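Local coordinates for sulfonate ABC transporter, periplasmic sulfonate-binding protein SsuA (Methylobacillus flagellatus, PDB 3UIF), which probably binds sulfonates or related sulfur compounds in the periplasm and delivers them to an ABC transporter for uptake, at residues 34-39 and 44-49. Residues are numbered along the deposited sequence; the frame is centred on the assembly and turned at random.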
ATOM      1  N   ALA A  34      -2.273  20.854   1.785  1.00 48.42           N
ATOM      2  CA  ALA A  34      -1.438  22.053   1.759  1.00 50.09           C
ATOM      3  C   ALA A  34      -0.064  21.810   1.122  1.00 48.95           C
ATOM      4  O   ALA A  34       0.737  22.755   0.964  1.00 49.78           O
ATOM      5  CB  ALA A  34      -1.272  22.578   3.177  1.00 50.52           C
ATOM      6  N   PHE A  35       0.190  20.545   0.759  1.00 47.01           N
ATOM      7  CA  PHE A  35       1.448  20.091   0.162  1.00 46.28           C
ATOM      8  C   PHE A  35       1.912  20.873  -1.079  1.00 47.38           C
ATOM      9  O   PHE A  35       3.058  21.325  -1.099  1.00 47.70           O
ATOM     10  CB  PHE A  35       1.329  18.590  -0.127  1.00 44.74           C
ATOM     11  CG  PHE A  35       2.559  17.938  -0.729  1.00 43.94           C
ATOM     12  CD1 PHE A  35       3.490  17.303   0.081  1.00 42.96           C
ATOM     13  CD2 PHE A  35       2.730  17.868  -2.118  1.00 44.22           C
ATOM     14  CE1 PHE A  35       4.589  16.649  -0.475  1.00 42.38           C
ATOM     15  CE2 PHE A  35       3.825  17.220  -2.677  1.00 43.43           C
ATOM     16  CZ  PHE A  35       4.758  16.604  -1.855  1.00 42.69           C
ATOM     17  N   PRO A  36       1.049  21.015  -2.127  1.00 48.03           N
ATOM     18  CA  PRO A  36       1.527  21.760  -3.309  1.00 49.16           C
ATOM     19  C   PRO A  36       1.959  23.164  -2.945  1.00 50.88           C
ATOM     20  O   PRO A  36       3.081  23.563  -3.269  1.00 51.48           O
ATOM     21  CB  PRO A  36       0.303  21.809  -4.224  1.00 49.95           C
ATOM     22  CG  PRO A  36      -0.490  20.604  -3.854  1.00 48.18           C
ATOM     23  CD  PRO A  36      -0.293  20.439  -2.367  1.00 47.79           C
ATOM     24  N   GLU A  37       1.086  23.877  -2.225  1.00 51.69           N
ATOM     25  CA  GLU A  37       1.334  25.259  -1.830  1.00 53.83           C
ATOM     26  C   GLU A  37       2.598  25.454  -0.990  1.00 53.59           C
ATOM     27  O   GLU A  37       3.357  26.388  -1.236  1.00 54.89           O
ATOM     28  CB  GLU A  37       0.107  25.850  -1.144  1.00 55.03           C
ATOM     29  CG  GLU A  37       0.303  27.257  -0.576  1.00 57.30           C
ATOM     30  CD  GLU A  37       0.808  28.296  -1.597  1.00 58.88           C
ATOM     31  OE1 GLU A  37       0.665  28.102  -2.832  1.00 58.76           O
ATOM     32  OE2 GLU A  37       1.358  29.334  -1.153  1.00 61.62           O
ATOM     33  N   GLU A  38       2.834  24.571  -0.028  1.00 51.88           N
ATOM     34  CA  GLU A  38       4.027  24.644   0.826  1.00 51.95           C
ATOM     35  C   GLU A  38       5.330  24.428   0.063  1.00 51.66           C
ATOM     36  O   GLU A  38       6.372  25.037   0.386  1.00 52.47           O
ATOM     37  CB  GLU A  38       3.933  23.636   1.967  1.00 51.38           C
ATOM     38  CG  GLU A  38       2.956  24.041   3.070  1.00 51.20           C
ATOM     39  CD  GLU A  38       2.941  23.053   4.219  1.00 53.98           C
ATOM     40  OE1 GLU A  38       3.345  21.877   4.003  1.00 50.19           O
ATOM     41  OE2 GLU A  38       2.538  23.450   5.339  1.00 57.41           O
ATOM     42  N   LEU A  39       5.276  23.571  -0.955  1.00 50.72           N
ATOM     43  CA  LEU A  39       6.425  23.371  -1.829  1.00 50.68           C
ATOM     44  C   LEU A  39       6.666  24.553  -2.739  1.00 52.27           C
ATOM     45  O   LEU A  39       7.814  24.862  -3.066  1.00 52.75           O
ATOM     46  CB  LEU A  39       6.291  22.078  -2.620  1.00 49.25           C
ATOM     47  CG  LEU A  39       6.613  20.901  -1.685  1.00 46.72           C
ATOM     48  CD1 LEU A  39       6.277  19.570  -2.338  1.00 45.06           C
ATOM     49  CD2 LEU A  39       8.070  20.946  -1.240  1.00 45.10           C
ATOM     50  N   ILE A  44       9.466  25.297  -5.464  1.00 54.15           N
ATOM     51  CA  ILE A  44       9.176  24.032  -6.122  1.00 52.94           C
ATOM     52  C   ILE A  44       7.742  23.985  -6.634  1.00 52.40           C
ATOM     53  O   ILE A  44       6.796  24.224  -5.884  1.00 52.80           O
ATOM     54  CB  ILE A  44       9.412  22.834  -5.178  1.00 51.14           C
ATOM     55  CG1 ILE A  44      10.893  22.736  -4.807  1.00 51.17           C
ATOM     56  CG2 ILE A  44       8.927  21.537  -5.822  1.00 49.36           C
ATOM     57  CD1 ILE A  44      11.207  21.784  -3.672  1.00 48.33           C
ATOM     58  N   LYS A  45       7.602  23.679  -7.922  1.00 52.85           N
ATOM     59  CA  LYS A  45       6.308  23.411  -8.517  1.00 53.36           C
ATOM     60  C   LYS A  45       6.118  21.911  -8.732  1.00 51.34           C
ATOM     61  O   LYS A  45       6.773  21.296  -9.580  1.00 51.38           O
ATOM     62  CB  LYS A  45       6.142  24.166  -9.838  1.00 54.80           C
ATOM     63  CG  LYS A  45       4.795  23.948 -10.524  1.00 55.30           C
ATOM     64  CD  LYS A  45       4.775  24.642 -11.881  1.00 58.17           C
ATOM     65  CE  LYS A  45       3.487  24.359 -12.640  1.00 59.06           C
ATOM     66  NZ  LYS A  45       3.482  25.127 -13.921  1.00 62.16           N
ATOM     67  N   VAL A  46       5.207  21.330  -7.960  1.00 50.17           N
ATOM     68  CA  VAL A  46       4.846  19.943  -8.150  1.00 48.98           C
ATOM     69  C   VAL A  46       3.931  19.835  -9.355  1.00 49.92           C
ATOM     70  O   VAL A  46       3.047  20.667  -9.549  1.00 51.09           O
ATOM     71  CB  VAL A  46       4.216  19.311  -6.886  1.00 47.67           C
ATOM     72  CG1 VAL A  46       3.326  20.319  -6.170  1.00 48.41           C
ATOM     73  CG2 VAL A  46       3.440  18.031  -7.219  1.00 46.59           C
ATOM     74  N   GLU A  47       4.192  18.828 -10.179  1.00 49.45           N
ATOM     75  CA  GLU A  47       3.330  18.490 -11.289  1.00 50.42           C
ATOM     76  C   GLU A  47       2.874  17.047 -11.175  1.00 48.97           C
ATOM     77  O   GLU A  47       3.684  16.133 -11.035  1.00 48.14           O
ATOM     78  CB  GLU A  47       4.060  18.696 -12.600  1.00 51.99           C
ATOM     79  CG  GLU A  47       3.914  20.088 -13.165  1.00 54.62           C
ATOM     80  CD  GLU A  47       4.504  20.183 -14.554  1.00 56.37           C
ATOM     81  OE1 GLU A  47       4.506  19.133 -15.250  1.00 55.58           O
ATOM     82  OE2 GLU A  47       4.958  21.295 -14.940  1.00 59.34           O
ATOM     83  N   TRP A  48       1.574  16.835 -11.241  1.00 49.06           N
ATOM     84  CA  TRP A  48       1.050  15.508 -11.014  1.00 48.11           C
ATOM     85  C   TRP A  48       1.008  14.734 -12.285  1.00 48.88           C
ATOM     86  O   TRP A  48       0.684  15.275 -13.332  1.00 50.45           O
ATOM     87  CB  TRP A  48      -0.317  15.578 -10.383  1.00 48.07           C
ATOM     88  CG  TRP A  48      -0.317  16.309  -9.070  1.00 47.55           C
ATOM     89  CD1 TRP A  48      -0.870  17.556  -8.797  1.00 48.61           C
ATOM     90  CD2 TRP A  48       0.278  15.865  -7.795  1.00 46.00           C
ATOM     91  NE1 TRP A  48      -0.680  17.901  -7.485  1.00 47.89           N
ATOM     92  CE2 TRP A  48      -0.000  16.936  -6.823  1.00 46.36           C
ATOM     93  CE3 TRP A  48       0.977  14.726  -7.373  1.00 44.63           C
ATOM     94  CZ2 TRP A  48       0.406  16.850  -5.494  1.00 45.33           C
ATOM     95  CZ3 TRP A  48       1.383  14.651  -6.031  1.00 43.64           C
ATOM     96  CH2 TRP A  48       1.101  15.689  -5.113  1.00 44.00           C
ATOM     97  N   VAL A  49       1.391  13.465 -12.202  1.00 47.83           N
ATOM     98  CA  VAL A  49       1.253  12.539 -13.312  1.00 48.59           C
ATOM     99  C   VAL A  49       0.315  11.423 -12.834  1.00 48.16           C
ATOM    100  O   VAL A  49       0.758  10.390 -12.352  1.00 47.01           O
ATOM    101  CB  VAL A  49       2.623  11.997 -13.800  1.00 48.97           C
ATOM    102  CG1 VAL A  49       2.451  11.132 -15.040  1.00 50.14           C
ATOM    103  CG2 VAL A  49       3.593  13.144 -14.090  1.00 49.46           C
TER
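Phe35 and Trp48 meet obliquely, the six-membered part of the indole reaching the phenyl ring with CH2 of Trp48 lying 4.0 Å from CE2 of Phe35. With CG anti to the backbone N (chi1 -179°), the phenyl ring of Phe35 presents its CD2 and CE2 side to the indole, and one of its faces carries CD1 of Leu39, offset toward the rim. Pro36 comes to the indole from its edge, near the ring plane, with its CG 4.2 Å from CZ2 of Trp48. Val46 uses its two methyl groups differently: CG1 lies 3.7 Å from CA of Pro36 and also touches CB of the proline, while CG2 sits over the centre of the Trp48 ring. At the other end CD2 of Leu39 meets CD1 of Ile44 at 4.1 Å, and N of Ile44 donates to O of Leu39 at 2.9 Å. After helix 35-41 the chain reverses through a short connection, so that segments 35-39 and 44-49 run at 148° to each other. Strand 44-51 pairs in parallel with strand 6-17, consistent with an alpha/beta lobe of a type 2 periplasmic binding protein. Val30 of helix 26-32 touches both aromatic rings, and Ile221 and Ala224 of helix 215-233 pack on Leu39 and Phe35. Between the two segments one backbone hydrogen bond accompanies apolar side-chain contacts, with no salt bridge, making the contact chiefly hydrophobic.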